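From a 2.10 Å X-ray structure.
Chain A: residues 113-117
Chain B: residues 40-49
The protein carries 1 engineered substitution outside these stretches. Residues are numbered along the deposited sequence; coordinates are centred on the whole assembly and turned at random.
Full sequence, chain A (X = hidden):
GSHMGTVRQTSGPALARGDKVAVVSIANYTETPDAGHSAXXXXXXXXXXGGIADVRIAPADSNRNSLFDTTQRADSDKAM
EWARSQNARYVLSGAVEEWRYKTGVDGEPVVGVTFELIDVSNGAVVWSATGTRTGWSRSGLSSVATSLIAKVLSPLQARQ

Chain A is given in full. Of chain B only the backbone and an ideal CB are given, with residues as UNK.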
# COMPACT_ATOMS: atom_id res chain seq x y z
N VAL A 113 16.06 -7.18 31.00
CA VAL A 113 16.31 -8.59 31.33
C VAL A 113 16.11 -8.80 32.83
O VAL A 113 16.39 -7.92 33.65
CB VAL A 113 17.74 -9.05 30.96
CG1 VAL A 113 17.94 -9.00 29.44
CG2 VAL A 113 18.78 -8.17 31.67
N THR A 114 15.63 -9.98 33.19
CA THR A 114 15.65 -10.48 34.56
C THR A 114 16.41 -11.80 34.59
O THR A 114 16.34 -12.60 33.64
CB THR A 114 14.21 -10.67 35.09
OG1 THR A 114 13.44 -11.46 34.17
CG2 THR A 114 13.52 -9.30 35.27
N PHE A 115 17.16 -12.04 35.67
CA PHE A 115 17.89 -13.29 35.86
C PHE A 115 17.58 -13.87 37.23
O PHE A 115 17.32 -13.13 38.19
CB PHE A 115 19.41 -13.09 35.72
CG PHE A 115 19.88 -12.89 34.30
CD1 PHE A 115 20.02 -13.98 33.45
CD2 PHE A 115 20.17 -11.62 33.82
CE1 PHE A 115 20.46 -13.82 32.15
CE2 PHE A 115 20.60 -11.44 32.51
CZ PHE A 115 20.74 -12.54 31.67
N GLU A 116 17.60 -15.21 37.33
CA GLU A 116 17.52 -15.89 38.62
C GLU A 116 18.59 -16.97 38.68
O GLU A 116 18.86 -17.64 37.68
CB GLU A 116 16.15 -16.54 38.87
CG GLU A 116 14.95 -15.62 38.76
CD GLU A 116 14.47 -15.46 37.32
OE1 GLU A 116 14.75 -16.36 36.50
OE2 GLU A 116 13.83 -14.42 37.02
N LEU A 117 19.20 -17.16 39.85
CA LEU A 117 20.17 -18.23 40.05
C LEU A 117 19.61 -19.27 41.01
O LEU A 117 19.31 -18.96 42.17
CB LEU A 117 21.51 -17.69 40.57
CG LEU A 117 22.60 -18.77 40.58
CD1 LEU A 117 23.05 -19.10 39.15
CD2 LEU A 117 23.78 -18.34 41.42
N UNK B 40 5.08 -10.35 35.51
CA UNK B 40 5.28 -11.41 36.50
C UNK B 40 6.75 -11.55 36.86
O UNK B 40 7.10 -11.65 38.05
CB UNK B 40 4.74 -12.74 35.98
N UNK B 41 7.63 -11.57 35.85
CA UNK B 41 9.06 -11.72 36.09
C UNK B 41 9.62 -10.53 36.85
O UNK B 41 10.38 -10.69 37.81
CB UNK B 41 9.81 -11.89 34.77
N UNK B 42 9.29 -9.31 36.40
CA UNK B 42 9.75 -8.13 37.11
C UNK B 42 9.22 -8.14 38.54
O UNK B 42 9.95 -7.87 39.50
CB UNK B 42 9.31 -6.86 36.38
N UNK B 43 7.94 -8.51 38.71
CA UNK B 43 7.34 -8.47 40.04
C UNK B 43 7.99 -9.49 40.97
O UNK B 43 8.26 -9.19 42.14
CB UNK B 43 5.83 -8.72 39.95
N UNK B 44 8.26 -10.70 40.45
CA UNK B 44 8.92 -11.72 41.26
C UNK B 44 10.28 -11.23 41.76
O UNK B 44 10.60 -11.37 42.95
CB UNK B 44 9.09 -13.01 40.46
N UNK B 45 11.09 -10.66 40.86
CA UNK B 45 12.40 -10.17 41.27
C UNK B 45 12.28 -9.01 42.25
O UNK B 45 13.08 -8.89 43.19
CB UNK B 45 13.21 -9.74 40.05
N UNK B 46 11.27 -8.15 42.08
CA UNK B 46 11.08 -7.02 42.98
C UNK B 46 10.77 -7.49 44.40
O UNK B 46 11.42 -7.07 45.36
CB UNK B 46 9.96 -6.12 42.47
N UNK B 47 9.80 -8.40 44.54
CA UNK B 47 9.51 -9.00 45.83
C UNK B 47 10.76 -9.61 46.46
O UNK B 47 10.95 -9.54 47.68
CB UNK B 47 8.42 -10.07 45.68
N UNK B 48 11.61 -10.24 45.64
CA UNK B 48 12.85 -10.80 46.15
C UNK B 48 13.83 -9.71 46.55
O UNK B 48 14.49 -9.81 47.59
CB UNK B 48 13.49 -11.72 45.11
N UNK B 49 13.96 -8.68 45.71
CA UNK B 49 14.77 -7.52 46.06
C UNK B 49 14.32 -6.91 47.38
O UNK B 49 15.15 -6.40 48.14
CB UNK B 49 14.71 -6.47 44.95

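Backbone angles of chain B stay near -60/-45 throughout 40-49, and each amide from 44 to 49 bonds the carbonyl four residues earlier, so the stretch is regular helix. Its axis passes the strand 113-117 of chain A at 8.9 Å, with 53° between their N-to-C directions. The visible atoms of chain A then sort the positions: T114(A) and E116(A) point toward the helix, whereas V113(A) and F115(A) point away.

Position 40 has nothing of the strand within 5.5 Å of its ideal CB, so chain A sets no preference; it is E40(B), which makes no contact.

At position 41 the CA-to-CB bond points toward the strand, and the ideal CB already lies 3.7 Å from T114(A) OG1 and 5.3 Å from E116(A) OE2. Such closeness favours a small residue: alanine, serine or perhaps glycine. The residue is S41(B), whose CB packs 3.7 Å from T114(A) OG1. With chi1 at -66° (m), S41(B) OG lies 4.3 Å from T114(A) OG1, farther than its own CB, so the closest contact is made through the carbon.

Position 42 points sideways, with its ideal CB 5.0 Å from T114(A) CG2. A methyl group at that range suits an aliphatic side chain such as valine, leucine, isoleucine or methionine. I42(B) fills the place, bringing CG1 to 4.3 Å from T114(A) CG2, a loose apolar contact beside the closest CA pair of the two stretches, T114(A) CA to I42(B) CA at 6.8 Å.

Position 43 is out of reach and unconstrained by the strand; it is A43(B). Position 44 points toward chain A but finds nothing within 5.5 Å of its ideal CB, leaving room for small or larger residues. A44(B) makes no contact.

Position 45 points toward the strand, its ideal CB 4.8 Å from T114(A) CG2. Two acceptors invite a donor, but that CB is 5.6 Å from both F115(A) O and E116(A) OE2, so a longer one is needed: asparagine, glutamine or a basic residue. The choice is N45(B). Its ND2 donates to F115(A) O at 3.4 Å with an N-H...O angle of 158°, a weak hydrogen bond, and also packs 3.7 Å from T114(A) CB. With the nitrogen at the carbonyl, N45(B) OD1 sits 3.6 Å from E116(A) OE2; both are acceptors, so the amide does not answer the carboxylate.

Positions 46 and 47 are out of reach, so any helix-compatible residue would do. T46(B) OG1 donates to I42(B) O at 2.8 Å, one turn back; L47(B) makes no contact.

Position 48 points toward chain A, but its ideal CB has no neighbour within 5.5 Å, so only a long side chain could reach E116(A), whose charge recommends lysine or arginine. R48(B) extends there and sets NH1 3.7 Å from E116(A) CG. The charges are near each other, yet R48(B) NH1 to E116(A) OE2 is 4.6 Å, beyond a salt bridge.

Position 49 is likewise unconstrained, and A49(B) touches nothing of the strand.

Chain B 40-49: ESIAANTLRA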
# COMPACT_ATOMS: atom_id res chain seq x y z
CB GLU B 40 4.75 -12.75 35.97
CG GLU B 40 3.26 -12.89 35.91
CD GLU B 40 2.83 -14.03 34.99
OE1 GLU B 40 3.73 -14.68 34.41
OE2 GLU B 40 1.61 -14.26 34.83
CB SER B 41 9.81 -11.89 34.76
OG SER B 41 9.44 -13.10 34.14
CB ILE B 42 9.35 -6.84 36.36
CG1 ILE B 42 10.08 -6.76 35.02
CG2 ILE B 42 9.69 -5.60 37.21
CD1 ILE B 42 9.40 -5.79 34.00
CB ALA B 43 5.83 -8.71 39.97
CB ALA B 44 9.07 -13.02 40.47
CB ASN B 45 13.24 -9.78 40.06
CG ASN B 45 14.05 -10.95 39.50
OD1 ASN B 45 13.80 -12.12 39.82
ND2 ASN B 45 15.05 -10.64 38.66
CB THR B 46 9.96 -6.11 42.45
OG1 THR B 46 10.29 -5.63 41.14
CG2 THR B 46 9.75 -4.91 43.39
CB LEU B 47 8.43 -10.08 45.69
CG LEU B 47 7.00 -9.65 45.36
CD1 LEU B 47 6.13 -10.91 45.24
CD2 LEU B 47 6.45 -8.68 46.40
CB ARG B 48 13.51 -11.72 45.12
CG ARG B 48 12.88 -13.08 45.00
CD ARG B 48 13.74 -13.94 44.09
NE ARG B 48 12.99 -15.06 43.55
CZ ARG B 48 12.55 -15.14 42.31
NH1 ARG B 48 12.81 -14.17 41.45
NH2 ARG B 48 11.86 -16.21 41.93
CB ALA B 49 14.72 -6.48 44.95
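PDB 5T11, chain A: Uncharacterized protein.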